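Local coordinates for 2-C-methyl-D-erythritol 2,4-cyclodiphosphate synthase (Thermus thermophilus, PDB 1IV3), which catalyses the metal-dependent cyclisation of 4-diphosphocytidyl-2-C-methyl-D-erythritol 2-phosphate to 2-C-methyl-D-erythritol 2,4-cyclodiphosphate with release of CMP, a step of non-mevalonate isoprenoid biosynthesis, at residues Val97-Arg102 with Thr130-Glu135; Tyr5-His10 with Gln143-Val148. The protein carries 3 engineered substitutions. One frame throughout, in Å; residues are numbered along the deposited sequence.

Interaction 1 (Val97-Arg102 with Thr130-Glu135); sequences VLTLDR and TFKTSE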
ATOM      1  N   VAL A  97      -6.189   1.609  -5.541  1.00  9.42           N
ATOM      2  CA  VAL A  97      -5.582   1.187  -6.794  1.00  7.97           C
ATOM      3  C   VAL A  97      -6.022  -0.241  -7.106  1.00 11.95           C
ATOM      4  O   VAL A  97      -5.937  -1.119  -6.249  1.00 11.50           O
ATOM      5  CB  VAL A  97      -4.048   1.178  -6.713  1.00  9.90           C
ATOM      6  CG1 VAL A  97      -3.404   0.824  -8.036  1.00 10.82           C
ATOM      7  CG2 VAL A  97      -3.552   2.552  -6.241  1.00 12.89           C
ATOM      8  N   LEU A  98      -6.466  -0.417  -8.342  1.00 10.57           N
ATOM      9  CA  LEU A  98      -6.749  -1.730  -8.875  1.00 14.13           C
ATOM     10  C   LEU A  98      -5.669  -2.107  -9.895  1.00 16.90           C
ATOM     11  O   LEU A  98      -5.396  -1.311 -10.796  1.00 12.02           O
ATOM     12  CB  LEU A  98      -8.097  -1.782  -9.565  1.00 12.23           C
ATOM     13  CG  LEU A  98      -9.250  -1.234  -8.735  1.00 14.94           C
ATOM     14  CD1 LEU A  98     -10.558  -1.504  -9.483  1.00 17.35           C
ATOM     15  CD2 LEU A  98      -9.273  -1.842  -7.344  1.00 17.25           C
ATOM     16  N   THR A  99      -5.138  -3.310  -9.690  1.00 10.39           N
ATOM     17  CA  THR A  99      -4.072  -3.811 -10.549  1.00 12.87           C
ATOM     18  C   THR A  99      -4.480  -5.128 -11.178  1.00 16.06           C
ATOM     19  O   THR A  99      -4.861  -6.078 -10.484  1.00 14.73           O
ATOM     20  CB  THR A  99      -2.778  -4.002  -9.733  1.00 12.52           C
ATOM     21  OG1 THR A  99      -2.418  -2.760  -9.115  1.00 13.41           O
ATOM     22  CG2 THR A  99      -1.636  -4.406 -10.638  1.00 11.93           C
ATOM     23  N   LEU A 100      -4.426  -5.180 -12.498  1.00 15.03           N
ATOM     24  CA  LEU A 100      -4.704  -6.412 -13.246  1.00 17.67           C
ATOM     25  C   LEU A 100      -4.269  -6.214 -14.698  1.00 19.43           C
ATOM     26  O   LEU A 100      -4.311  -5.091 -15.217  1.00 13.17           O
ATOM     27  CB  LEU A 100      -6.172  -6.809 -13.144  1.00 19.89           C
ATOM     28  CG  LEU A 100      -7.207  -6.033 -13.960  1.00 14.41           C
ATOM     29  CD1 LEU A 100      -8.614  -6.591 -13.741  1.00 20.41           C
ATOM     30  CD2 LEU A 100      -7.182  -4.558 -13.619  1.00 18.32           C
ATOM     31  N   ASP A 101      -3.817  -7.289 -15.337  1.00 17.91           N
ATOM     32  CA  ASP A 101      -3.278  -7.146 -16.692  1.00 19.08           C
ATOM     33  C   ASP A 101      -4.375  -7.108 -17.740  1.00 20.01           C
ATOM     34  O   ASP A 101      -4.180  -6.540 -18.819  1.00 22.98           O
ATOM     35  CB  ASP A 101      -2.264  -8.273 -16.958  1.00 22.27           C
ATOM     36  CG  ASP A 101      -1.068  -8.166 -16.031  1.00 21.64           C
ATOM     37  OD1 ASP A 101      -1.123  -7.443 -15.015  1.00 25.98           O
ATOM     38  OD2 ASP A 101      -0.020  -8.789 -16.315  1.00 45.74           O
ATOM     39  N   ARG A 102      -5.543  -7.677 -17.466  1.00 17.43           N
ATOM     40  CA  ARG A 102      -6.673  -7.587 -18.392  1.00 13.98           C
ATOM     41  C   ARG A 102      -7.936  -7.832 -17.581  1.00 16.02           C
ATOM     42  O   ARG A 102      -7.772  -8.525 -16.560  1.00 19.92           O
ATOM     43  CB  ARG A 102      -6.526  -8.597 -19.522  1.00 19.63           C
ATOM     44  CG  ARG A 102      -6.121  -9.973 -19.037  1.00 28.88           C
ATOM     45  CD  ARG A 102      -5.988 -11.006 -20.156  1.00 30.66           C
ATOM     46  NE  ARG A 102      -5.946 -12.345 -19.560  1.00 37.07           N
ATOM     47  CZ  ARG A 102      -6.438 -13.456 -20.078  1.00 42.34           C
ATOM     48  NH1 ARG A 102      -7.046 -13.426 -21.257  1.00 33.15           N
ATOM     49  NH2 ARG A 102      -6.322 -14.604 -19.417  1.00 43.28           N
ATOM     50  N   THR A 130      -7.557   4.571  -9.202  1.00  8.61           N
ATOM     51  CA  THR A 130      -6.590   4.541 -10.300  1.00  6.16           C
ATOM     52  C   THR A 130      -6.396   3.090 -10.730  1.00 10.60           C
ATOM     53  O   THR A 130      -6.623   2.187  -9.920  1.00  9.52           O
ATOM     54  CB  THR A 130      -5.215   5.127  -9.919  1.00  8.49           C
ATOM     55  OG1 THR A 130      -4.683   4.391  -8.805  1.00 11.97           O
ATOM     56  CG2 THR A 130      -5.356   6.566  -9.463  1.00 11.99           C
ATOM     57  N   PHE A 131      -5.965   2.878 -11.974  1.00 10.40           N
ATOM     58  CA  PHE A 131      -5.847   1.567 -12.589  1.00 10.48           C
ATOM     59  C   PHE A 131      -4.414   1.307 -13.032  1.00 11.28           C
ATOM     60  O   PHE A 131      -3.799   2.235 -13.575  1.00 12.90           O
ATOM     61  CB  PHE A 131      -6.743   1.468 -13.837  1.00 13.45           C
ATOM     62  CG  PHE A 131      -8.203   1.788 -13.626  1.00 11.18           C
ATOM     63  CD1 PHE A 131      -8.904   1.382 -12.512  1.00 10.55           C
ATOM     64  CD2 PHE A 131      -8.881   2.527 -14.590  1.00 15.08           C
ATOM     65  CE1 PHE A 131     -10.242   1.699 -12.384  1.00 13.93           C
ATOM     66  CE2 PHE A 131     -10.207   2.841 -14.470  1.00 13.54           C
ATOM     67  CZ  PHE A 131     -10.913   2.426 -13.349  1.00 11.98           C
ATOM     68  N   LYS A 132      -3.957   0.095 -12.798  1.00 10.21           N
ATOM     69  CA  LYS A 132      -2.629  -0.326 -13.189  1.00 11.02           C
ATOM     70  C   LYS A 132      -2.699  -1.758 -13.732  1.00 11.60           C
ATOM     71  O   LYS A 132      -3.609  -2.520 -13.428  1.00 12.37           O
ATOM     72  CB  LYS A 132      -1.621  -0.322 -12.040  1.00 13.18           C
ATOM     73  CG  LYS A 132      -1.520   0.976 -11.280  1.00 22.21           C
ATOM     74  CD  LYS A 132      -0.822   2.083 -12.044  1.00 20.98           C
ATOM     75  CE  LYS A 132       0.533   1.650 -12.584  1.00 22.61           C
ATOM     76  NZ  LYS A 132       1.158   2.766 -13.358  1.00 19.19           N
ATOM     77  N   THR A 133      -1.667  -2.083 -14.517  1.00 14.35           N
ATOM     78  CA  THR A 133      -1.416  -3.474 -14.849  1.00 16.58           C
ATOM     79  C   THR A 133      -0.196  -3.927 -14.041  1.00 15.81           C
ATOM     80  O   THR A 133       0.498  -3.064 -13.507  1.00 17.95           O
ATOM     81  CB  THR A 133      -1.096  -3.733 -16.325  1.00 29.79           C
ATOM     82  OG1 THR A 133       0.279  -3.354 -16.521  1.00 29.08           O
ATOM     83  CG2 THR A 133      -1.939  -2.865 -17.232  1.00 33.31           C
ATOM     84  N   SER A 134       0.052  -5.224 -13.969  1.00 19.79           N
ATOM     85  CA  SER A 134       1.139  -5.719 -13.127  1.00 23.24           C
ATOM     86  C   SER A 134       2.466  -5.737 -13.873  1.00 20.21           C
ATOM     87  O   SER A 134       3.483  -6.112 -13.300  1.00 17.58           O
ATOM     88  CB  SER A 134       0.846  -7.153 -12.664  1.00 23.26           C
ATOM     89  OG  SER A 134       0.979  -8.063 -13.753  1.00 27.54           O
ATOM     90  N   GLU A 135       2.423  -5.350 -15.148  1.00 17.12           N
ATOM     91  CA  GLU A 135       3.635  -5.472 -15.969  1.00 13.76           C
ATOM     92  C   GLU A 135       4.150  -6.898 -15.902  1.00 15.52           C
ATOM     93  O   GLU A 135       5.360  -7.167 -15.882  1.00 21.06           O
ATOM     94  CB  GLU A 135       4.698  -4.492 -15.490  1.00 22.58           C
ATOM     95  CG  GLU A 135       4.390  -3.024 -15.665  1.00 32.78           C
ATOM     96  CD  GLU A 135       4.166  -2.592 -17.097  1.00 44.60           C
ATOM     97  OE1 GLU A 135       3.410  -1.616 -17.302  1.00 49.77           O
ATOM     98  OE2 GLU A 135       4.721  -3.212 -18.020  1.00 48.56           O
TER
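K132 lies against T99 and V97 at the end of a parallel strand pair, its side chain starting on one contact and finishing on another. K132 CB is 3.9 Å from T99 OG1, and K132 CG, anti to the carbonyl carbon (chi1 -53°), rests 3.8 Å from V97 CG1. Bends at chi2 and chi3 then turn CD and CE off the strand pair. At the tip, NZ hydrogen-bonds OD1 of D8 of the second subunit, close to a bound magnesium ion. On the same face of the sheet, V97 CG2 packs 3.4 Å from T130 OG1. The backbone grips L98 and K132 twice over: L98 N donates to T130 O, K132 N to L98 O, and K132 O in turn accepts from L100 N.

Beyond the strands the loops are joined by one carboxylate. D101 OD1 accepts from S134 OG at 2.5 Å through its syn lone pair and from S134 N at 2.7 Å, the latter donor standing 35° out of the carboxylate plane. A weak bond from G136 N to D101 OD2 adds a third hold on the carboxylate. In T133, OG1 accepts from E135 N (3.2 Å), an ST turn within the substrate-binding segment F131-E135; T133 is a predicted transition-state stabiliser.

On the opposite face, L98 CD1 meets the F131 ring, which also packs on helix 109-120. That helix links the two strands in a beta-alpha-beta crossover, with strand 127-132 outermost in the chain's main sheet and strand 141-150 flanking strand 91-99 on its other side.

Interaction 2 (Tyr5-His10 with Gln143-Val148); sequences YGEDSH and QARAVV. With MG (magnesium ion), chain G.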
ATOM      1  N   TYR A   5      -6.381   1.131   6.159  1.00 12.11           N
ATOM      2  CA  TYR A   5      -5.707   0.615   4.972  1.00  8.72           C
ATOM      3  C   TYR A   5      -6.146  -0.814   4.742  1.00 11.07           C
ATOM      4  O   TYR A   5      -6.155  -1.579   5.705  1.00 11.57           O
ATOM      5  CB  TYR A   5      -4.191   0.719   5.189  1.00  8.10           C
ATOM      6  CG  TYR A   5      -3.400   0.226   4.007  1.00 11.01           C
ATOM      7  CD1 TYR A   5      -3.414   0.950   2.817  1.00 10.25           C
ATOM      8  CD2 TYR A   5      -2.659  -0.948   4.118  1.00 15.69           C
ATOM      9  CE1 TYR A   5      -2.676   0.483   1.737  1.00 11.54           C
ATOM     10  CE2 TYR A   5      -1.927  -1.413   3.034  1.00 14.99           C
ATOM     11  CZ  TYR A   5      -1.952  -0.690   1.863  1.00 12.71           C
ATOM     12  OH  TYR A   5      -1.219  -1.151   0.781  1.00 21.15           O
ATOM     13  N   GLY A   6      -6.494  -1.222   3.530  1.00  8.56           N
ATOM     14  CA  GLY A   6      -6.813  -2.622   3.289  1.00  8.38           C
ATOM     15  C   GLY A   6      -6.387  -3.032   1.883  1.00 13.32           C
ATOM     16  O   GLY A   6      -6.139  -2.201   1.010  1.00 10.83           O
ATOM     17  N   GLU A   7      -6.305  -4.344   1.730  1.00  9.39           N
ATOM     18  CA  GLU A   7      -5.834  -4.991   0.534  1.00  7.66           C
ATOM     19  C   GLU A   7      -6.689  -6.225   0.243  1.00 11.63           C
ATOM     20  O   GLU A   7      -7.248  -6.822   1.160  1.00 12.97           O
ATOM     21  CB  GLU A   7      -4.396  -5.494   0.660  1.00 13.13           C
ATOM     22  CG  GLU A   7      -3.319  -4.474   0.980  1.00 15.51           C
ATOM     23  CD  GLU A   7      -1.953  -5.186   0.909  1.00 16.47           C
ATOM     24  OE1 GLU A   7      -1.828  -6.091   0.056  1.00 25.39           O
ATOM     25  OE2 GLU A   7      -1.039  -4.854   1.661  1.00 28.09           O
ATOM     26  N   ASP A   8      -6.749  -6.579  -1.023  1.00 10.48           N
ATOM     27  CA  ASP A   8      -7.353  -7.843  -1.436  1.00  9.17           C
ATOM     28  C   ASP A   8      -6.729  -8.283  -2.758  1.00 12.24           C
ATOM     29  O   ASP A   8      -6.309  -7.468  -3.586  1.00 15.99           O
ATOM     30  CB  ASP A   8      -8.860  -7.739  -1.627  1.00 14.15           C
ATOM     31  CG  ASP A   8      -9.514  -9.117  -1.709  1.00 14.27           C
ATOM     32  OD1 ASP A   8      -8.906 -10.087  -1.213  1.00 16.42           O
ATOM     33  OD2 ASP A   8     -10.554  -9.185  -2.392  1.00 16.48           O
ATOM     34  N   SER A   9      -6.704  -9.593  -2.938  1.00 12.36           N
ATOM     35  CA  SER A   9      -6.291 -10.150  -4.229  1.00 20.00           C
ATOM     36  C   SER A   9      -7.103 -11.407  -4.524  1.00 15.79           C
ATOM     37  O   SER A   9      -7.549 -12.070  -3.591  1.00 19.01           O
ATOM     38  CB  SER A   9      -4.791 -10.438  -4.231  1.00 21.00           C
ATOM     39  OG  SER A   9      -4.496 -11.575  -3.431  1.00 25.92           O
ATOM     40  N   HIS A  10      -7.287 -11.697  -5.809  1.00 10.98           N
ATOM     41  CA  HIS A  10      -7.908 -12.938  -6.229  1.00 14.01           C
ATOM     42  C   HIS A  10      -7.243 -13.465  -7.498  1.00 18.40           C
ATOM     43  O   HIS A  10      -6.860 -12.690  -8.370  1.00 15.05           O
ATOM     44  CB  HIS A  10      -9.407 -12.815  -6.526  1.00 18.55           C
ATOM     45  CG  HIS A  10     -10.155 -12.586  -5.243  1.00 29.77           C
ATOM     46  ND1 HIS A  10     -10.675 -13.614  -4.486  1.00 28.65           N
ATOM     47  CD2 HIS A  10     -10.439 -11.435  -4.581  1.00 30.23           C
ATOM     48  CE1 HIS A  10     -11.265 -13.103  -3.413  1.00 28.92           C
ATOM     49  NE2 HIS A  10     -11.134 -11.782  -3.448  1.00 27.14           N
ATOM     50  N   GLN A 143      -5.583  -7.254  -8.117  1.00 12.08           N
ATOM     51  CA  GLN A 143      -5.177  -6.828  -6.777  1.00  9.60           C
ATOM     52  C   GLN A 143      -5.832  -5.481  -6.471  1.00 19.88           C
ATOM     53  O   GLN A 143      -5.990  -4.680  -7.401  1.00 16.11           O
ATOM     54  CB  GLN A 143      -3.675  -6.682  -6.653  1.00 11.24           C
ATOM     55  CG  GLN A 143      -2.890  -7.919  -7.068  1.00 13.95           C
ATOM     56  CD  GLN A 143      -1.406  -7.650  -7.267  1.00 22.76           C
ATOM     57  OE1 GLN A 143      -0.876  -7.634  -8.382  1.00 23.19           O
ATOM     58  NE2 GLN A 143      -0.708  -7.424  -6.159  1.00 17.03           N
ATOM     59  N   ALA A 144      -6.195  -5.226  -5.219  1.00 10.14           N
ATOM     60  CA  ALA A 144      -6.684  -3.905  -4.847  1.00  7.94           C
ATOM     61  C   ALA A 144      -5.986  -3.488  -3.562  1.00  9.32           C
ATOM     62  O   ALA A 144      -5.803  -4.349  -2.700  1.00 13.85           O
ATOM     63  CB  ALA A 144      -8.192  -3.876  -4.621  1.00 11.78           C
ATOM     64  N   ARG A 145      -5.638  -2.211  -3.451  1.00  8.30           N
ATOM     65  CA  ARG A 145      -5.184  -1.663  -2.171  1.00  7.08           C
ATOM     66  C   ARG A 145      -5.875  -0.328  -1.977  1.00  9.22           C
ATOM     67  O   ARG A 145      -5.996   0.435  -2.948  1.00 11.72           O
ATOM     68  CB  ARG A 145      -3.660  -1.528  -2.128  1.00 14.51           C
ATOM     69  CG  ARG A 145      -2.951  -2.846  -2.447  1.00 14.19           C
ATOM     70  CD  ARG A 145      -1.439  -2.727  -2.232  1.00 19.65           C
ATOM     71  NE  ARG A 145      -0.853  -4.076  -2.287  1.00 23.33           N
ATOM     72  CZ  ARG A 145      -0.511  -4.593  -3.463  1.00 27.80           C
ATOM     73  NH1 ARG A 145      -0.691  -3.870  -4.560  1.00 19.45           N
ATOM     74  NH2 ARG A 145       0.012  -5.807  -3.514  1.00 46.83           N
ATOM     75  N   ALA A 146      -6.352  -0.094  -0.753  1.00  6.29           N
ATOM     76  CA  ALA A 146      -7.204   1.050  -0.488  1.00  9.49           C
ATOM     77  C   ALA A 146      -6.830   1.765   0.813  1.00 12.34           C
ATOM     78  O   ALA A 146      -6.515   1.062   1.772  1.00 10.60           O
ATOM     79  CB  ALA A 146      -8.682   0.655  -0.378  1.00 10.13           C
ATOM     80  N   VAL A 147      -6.922   3.096   0.794  1.00  9.34           N
ATOM     81  CA  VAL A 147      -6.829   3.884   2.038  1.00  8.52           C
ATOM     82  C   VAL A 147      -8.137   4.643   2.202  1.00  9.02           C
ATOM     83  O   VAL A 147      -8.664   5.207   1.223  1.00  9.73           O
ATOM     84  CB  VAL A 147      -5.647   4.869   2.026  1.00 11.91           C
ATOM     85  CG1 VAL A 147      -5.426   5.553   3.353  1.00 17.04           C
ATOM     86  CG2 VAL A 147      -4.355   4.137   1.655  1.00 12.31           C
ATOM     87  N   VAL A 148      -8.676   4.661   3.405  1.00  7.72           N
ATOM     88  CA  VAL A 148      -9.864   5.502   3.620  1.00  8.07           C
ATOM     89  C   VAL A 148      -9.531   6.524   4.702  1.00  8.27           C
ATOM     90  O   VAL A 148      -8.674   6.320   5.585  1.00  9.83           O
ATOM     91  CB  VAL A 148     -11.113   4.700   4.032  1.00  9.88           C
ATOM     92  CG1 VAL A 148     -11.572   3.770   2.921  1.00 11.87           C
ATOM     93  CG2 VAL A 148     -10.818   3.920   5.304  1.00  8.60           C
TER
HETATM   94 MG    MG G1561     -11.475 -10.747  -1.784  1.00 23.06          MG
HETATM   95  O   HOH W   1     -11.189 -12.195   0.023  1.00 38.40           O
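Y5 reaches across to V147, whose CG2 lies in the plane of the phenol at its edge, 3.5 Å from Y5 CD1. This is the tight end of an antiparallel pair. Y5 CG is anti to the backbone N (chi1 -179°). The phenol and the R145 side chain lie next to each other and extend in a common direction, with ring and guanidinium planes only 16° apart and Y5 OH 3.4 Å from R145 CD. Next along, CG of E7 touches CG of R145, and R145 NE gives E7 OE1 a weak hydrogen bond (3.2 Å) within a salt bridge, the carboxylate turned 61° from the guanidinium plane. The stronger partners lie across the trimer: E7 pairs with R145 of the third subunit, R145 NH1 with E7 of the second, and Y5 OH bonds the Y5 OH of the third. These charges are therefore shared between subunits.

On the other face, G6 sits opposite A146, and A144 opposite D8, as hydrogen-bonded pairs, each with two N-H...O bonds. A144 and A146 pack on A43 and L44 of helix 39-50, and D8 shares their face.

Packing loosens toward S9 and Q143, both partly exposed, where S9 CB comes only to 4.2 Å from Q143 CG. Across the sheet from them, on the face of D8 and A144, lies the metal. D8 OD2 holds the magnesium ion at 1.9 Å and H10 NE2 at 2.0 Å, with water 1 at 2.3 Å and H42 completing the site. This Asp-His-His metal site, flanked by residues of a neighbouring chain, is consistent with an IspF active site lying between subunits of the homotrimer.

Overall arrangement
The two interactions are parts of one mixed sheet, in which strands 91-99 and 141-150 are neighbours: T99 O probably accepts from Q143 N, and V97 N probably donates to R145 O, while L98 packs on A144. Interaction 2 is the buried one, close to the chain's centre and antiparallel, with charged and aromatic groups on one face meeting other subunits and alanines on the other meeting helix 39-50. Interaction 1, parallel and nested inside the loop that interaction 2 closes, is partly buried near the sheet's outer edge and runs out into substrate-binding loops held by a carboxylate. Across the trimer, a salt bridge between subunits joins the two sites.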